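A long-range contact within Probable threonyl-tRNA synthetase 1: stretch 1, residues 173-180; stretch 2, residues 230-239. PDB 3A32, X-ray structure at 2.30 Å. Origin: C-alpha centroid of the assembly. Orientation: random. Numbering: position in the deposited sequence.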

# COMPACT_ATOMS: atom_id res chain seq x y z
N ARG A 173 1.11 0.83 -32.03
CA ARG A 173 1.21 -0.12 -30.94
C ARG A 173 -0.17 -0.34 -30.24
O ARG A 173 -0.29 -1.14 -29.33
CB ARG A 173 2.28 0.40 -29.95
CG ARG A 173 3.81 0.24 -30.41
CD ARG A 173 4.34 -1.25 -30.29
NE ARG A 173 3.61 -2.04 -29.26
CZ ARG A 173 4.01 -2.26 -27.99
NH1 ARG A 173 5.18 -1.77 -27.55
NH2 ARG A 173 3.24 -2.98 -27.15
N VAL A 174 -1.21 0.37 -30.69
CA VAL A 174 -2.46 0.46 -29.92
C VAL A 174 -3.19 -0.89 -29.83
O VAL A 174 -3.68 -1.27 -28.74
CB VAL A 174 -3.40 1.67 -30.35
CG1 VAL A 174 -3.91 1.51 -31.80
CG2 VAL A 174 -4.60 1.83 -29.37
N ILE A 175 -3.23 -1.63 -30.94
CA ILE A 175 -3.87 -2.95 -30.95
C ILE A 175 -3.20 -3.90 -29.92
O ILE A 175 -3.90 -4.60 -29.14
CB ILE A 175 -3.91 -3.58 -32.40
CG1 ILE A 175 -4.82 -2.76 -33.34
CG2 ILE A 175 -4.28 -5.07 -32.35
CD1 ILE A 175 -4.68 -3.10 -34.87
N ASP A 176 -1.88 -3.89 -29.89
CA ASP A 176 -1.11 -4.73 -28.96
C ASP A 176 -1.38 -4.35 -27.49
O ASP A 176 -1.43 -5.22 -26.61
CB ASP A 176 0.39 -4.55 -29.22
CG ASP A 176 0.93 -5.36 -30.46
OD1 ASP A 176 0.25 -6.22 -31.04
OD2 ASP A 176 2.07 -5.10 -30.86
N VAL A 177 -1.48 -3.05 -27.22
CA VAL A 177 -1.76 -2.55 -25.90
C VAL A 177 -3.13 -3.02 -25.42
O VAL A 177 -3.26 -3.53 -24.29
CB VAL A 177 -1.64 -1.00 -25.87
CG1 VAL A 177 -2.48 -0.41 -24.76
CG2 VAL A 177 -0.13 -0.56 -25.75
N VAL A 178 -4.14 -2.90 -26.29
CA VAL A 178 -5.49 -3.37 -25.99
C VAL A 178 -5.51 -4.86 -25.67
O VAL A 178 -6.14 -5.31 -24.68
CB VAL A 178 -6.56 -2.99 -27.11
CG1 VAL A 178 -7.97 -3.54 -26.76
CG2 VAL A 178 -6.65 -1.51 -27.25
N TYR A 179 -4.83 -5.63 -26.53
CA TYR A 179 -4.74 -7.05 -26.38
C TYR A 179 -4.03 -7.41 -25.06
O TYR A 179 -4.51 -8.26 -24.32
CB TYR A 179 -4.03 -7.67 -27.59
CG TYR A 179 -3.95 -9.17 -27.50
CD1 TYR A 179 -5.07 -9.98 -27.83
CD2 TYR A 179 -2.78 -9.79 -27.07
CE1 TYR A 179 -4.99 -11.37 -27.70
CE2 TYR A 179 -2.69 -11.16 -26.96
CZ TYR A 179 -3.77 -11.93 -27.28
OH TYR A 179 -3.63 -13.28 -27.13
N ASP A 180 -2.90 -6.77 -24.79
CA ASP A 180 -2.12 -7.00 -23.60
C ASP A 180 -2.90 -6.77 -22.31
O ASP A 180 -2.69 -7.50 -21.32
CB ASP A 180 -0.87 -6.12 -23.58
CG ASP A 180 0.22 -6.61 -24.61
OD1 ASP A 180 0.08 -7.69 -25.21
OD2 ASP A 180 1.22 -5.89 -24.80
N GLU A 230 -11.56 0.39 -34.54
CA GLU A 230 -10.82 -0.61 -35.25
C GLU A 230 -9.67 -1.19 -34.40
O GLU A 230 -9.38 -2.37 -34.51
CB GLU A 230 -10.39 -0.06 -36.61
CG GLU A 230 -9.00 0.19 -36.78
CD GLU A 230 -8.42 -0.79 -37.75
OE1 GLU A 230 -7.64 -0.34 -38.64
OE2 GLU A 230 -8.79 -2.00 -37.63
N ALA A 231 -9.06 -0.42 -33.50
CA ALA A 231 -8.10 -1.08 -32.56
C ALA A 231 -8.79 -2.16 -31.68
O ALA A 231 -8.25 -3.27 -31.50
CB ALA A 231 -7.35 -0.05 -31.71
N LEU A 232 -10.00 -1.86 -31.21
CA LEU A 232 -10.79 -2.78 -30.37
C LEU A 232 -11.29 -3.99 -31.10
O LEU A 232 -11.44 -5.06 -30.50
CB LEU A 232 -11.99 -2.04 -29.75
CG LEU A 232 -11.67 -0.91 -28.77
CD1 LEU A 232 -12.93 -0.08 -28.44
CD2 LEU A 232 -11.01 -1.46 -27.47
N ARG A 233 -11.58 -3.84 -32.40
CA ARG A 233 -12.05 -4.95 -33.21
C ARG A 233 -10.94 -5.94 -33.49
O ARG A 233 -11.14 -7.14 -33.33
CB ARG A 233 -12.69 -4.46 -34.52
CG ARG A 233 -14.04 -3.85 -34.32
CD ARG A 233 -14.66 -3.46 -35.64
NE ARG A 233 -15.93 -2.82 -35.42
CZ ARG A 233 -16.22 -1.58 -35.82
NH1 ARG A 233 -15.32 -0.88 -36.49
NH2 ARG A 233 -17.41 -1.07 -35.58
N GLU A 234 -9.77 -5.45 -33.89
CA GLU A 234 -8.62 -6.32 -34.12
C GLU A 234 -8.17 -7.04 -32.87
O GLU A 234 -7.92 -8.23 -32.90
CB GLU A 234 -7.44 -5.54 -34.70
CG GLU A 234 -7.68 -5.04 -36.09
CD GLU A 234 -7.71 -6.18 -37.19
OE1 GLU A 234 -7.55 -7.40 -36.85
OE2 GLU A 234 -7.89 -5.81 -38.38
N ALA A 235 -8.07 -6.30 -31.76
CA ALA A 235 -7.69 -6.89 -30.48
C ALA A 235 -8.67 -7.99 -30.05
O ALA A 235 -8.24 -9.10 -29.72
CB ALA A 235 -7.53 -5.80 -29.37
N ALA A 236 -9.96 -7.68 -30.12
CA ALA A 236 -11.04 -8.62 -29.82
C ALA A 236 -11.02 -9.80 -30.77
O ALA A 236 -11.38 -10.92 -30.40
CB ALA A 236 -12.40 -7.92 -29.91
N SER A 237 -10.62 -9.56 -32.01
CA SER A 237 -10.54 -10.66 -32.97
C SER A 237 -9.38 -11.58 -32.61
O SER A 237 -9.50 -12.80 -32.73
CB SER A 237 -10.46 -10.12 -34.41
OG SER A 237 -10.04 -11.14 -35.30
N ARG A 238 -8.27 -11.02 -32.12
CA ARG A 238 -7.19 -11.86 -31.57
C ARG A 238 -7.59 -12.61 -30.31
O ARG A 238 -7.20 -13.77 -30.13
CB ARG A 238 -5.92 -11.05 -31.31
CG ARG A 238 -5.30 -10.61 -32.59
CD ARG A 238 -4.23 -9.56 -32.38
NE ARG A 238 -4.04 -8.85 -33.64
CZ ARG A 238 -3.03 -8.01 -33.89
NH1 ARG A 238 -2.12 -7.74 -32.93
NH2 ARG A 238 -2.97 -7.43 -35.09
N ILE A 239 -8.39 -11.97 -29.46
CA ILE A 239 -8.85 -12.64 -28.26
C ILE A 239 -9.72 -13.83 -28.66
O ILE A 239 -9.53 -14.93 -28.13
CB ILE A 239 -9.65 -11.66 -27.35
CG1 ILE A 239 -8.73 -10.57 -26.79
CG2 ILE A 239 -10.38 -12.44 -26.26
CD1 ILE A 239 -9.47 -9.40 -26.20

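The backbones of these two helices come unusually close: Ile175 CA lies 4.9 Å from Ala231 CA and Tyr179 CA lies 5.1 Å from Ala235 CA, with the axes 8.5 Å apart at their closest approach. The contact illustrates a general rule: helices can come close where one of them offers small residues such as alanine. Within each helix, amides bond to carbonyls four residues back, as in Tyr179 N to Ile175 O (3.0 Å) and Ala235 N to Ala231 O (3.0 Å). No hydrogen bond joins the two helices, and the close approach brings side chains against the partner's backbone; the one polar link is a salt bridge at the margin, Asp176 OD1 to Arg238 NH1 at 3.4 Å.

The helices run in broadly the same direction, inclined by 51°. Each advances four residues, about one turn, between the two close points. The methyl side chains of Ala231 and Ala235 add little bulk, which suits such short separations.

Ile175 is the knob, seated in a hole formed by Ala231, Glu234, Ala235 and Arg238. Its CG1 lies 3.8 Å from Ala231 CA, while its CD1 reaches Glu234 CB at 3.7 Å, meeting the aliphatic part of an acidic residue. Val178 CG1 packs against Ala235 CB at 3.5 Å and Leu232 CD2 at 3.8 Å, extending the apolar seam, and Val174 CG1 adds a contact to Ala231 CB at 3.8 Å.

Tyr179 points sideways from its CA, but its ring comes back to the partner helix: Tyr179 CD1 lies 3.7 Å from Arg238 CB and 3.9 Å from Ile239 CG1, with the Ala235 carbonyl oxygen at the ring edge. Arg238 serves two chemistries at once. One face of its guanidinium covers Ile175, with Arg238 NH1 3.5 Å from Ile175 CG2, while Asp176 OD1 approaches near the guanidinium plane, where charge attraction completes the salt bridge.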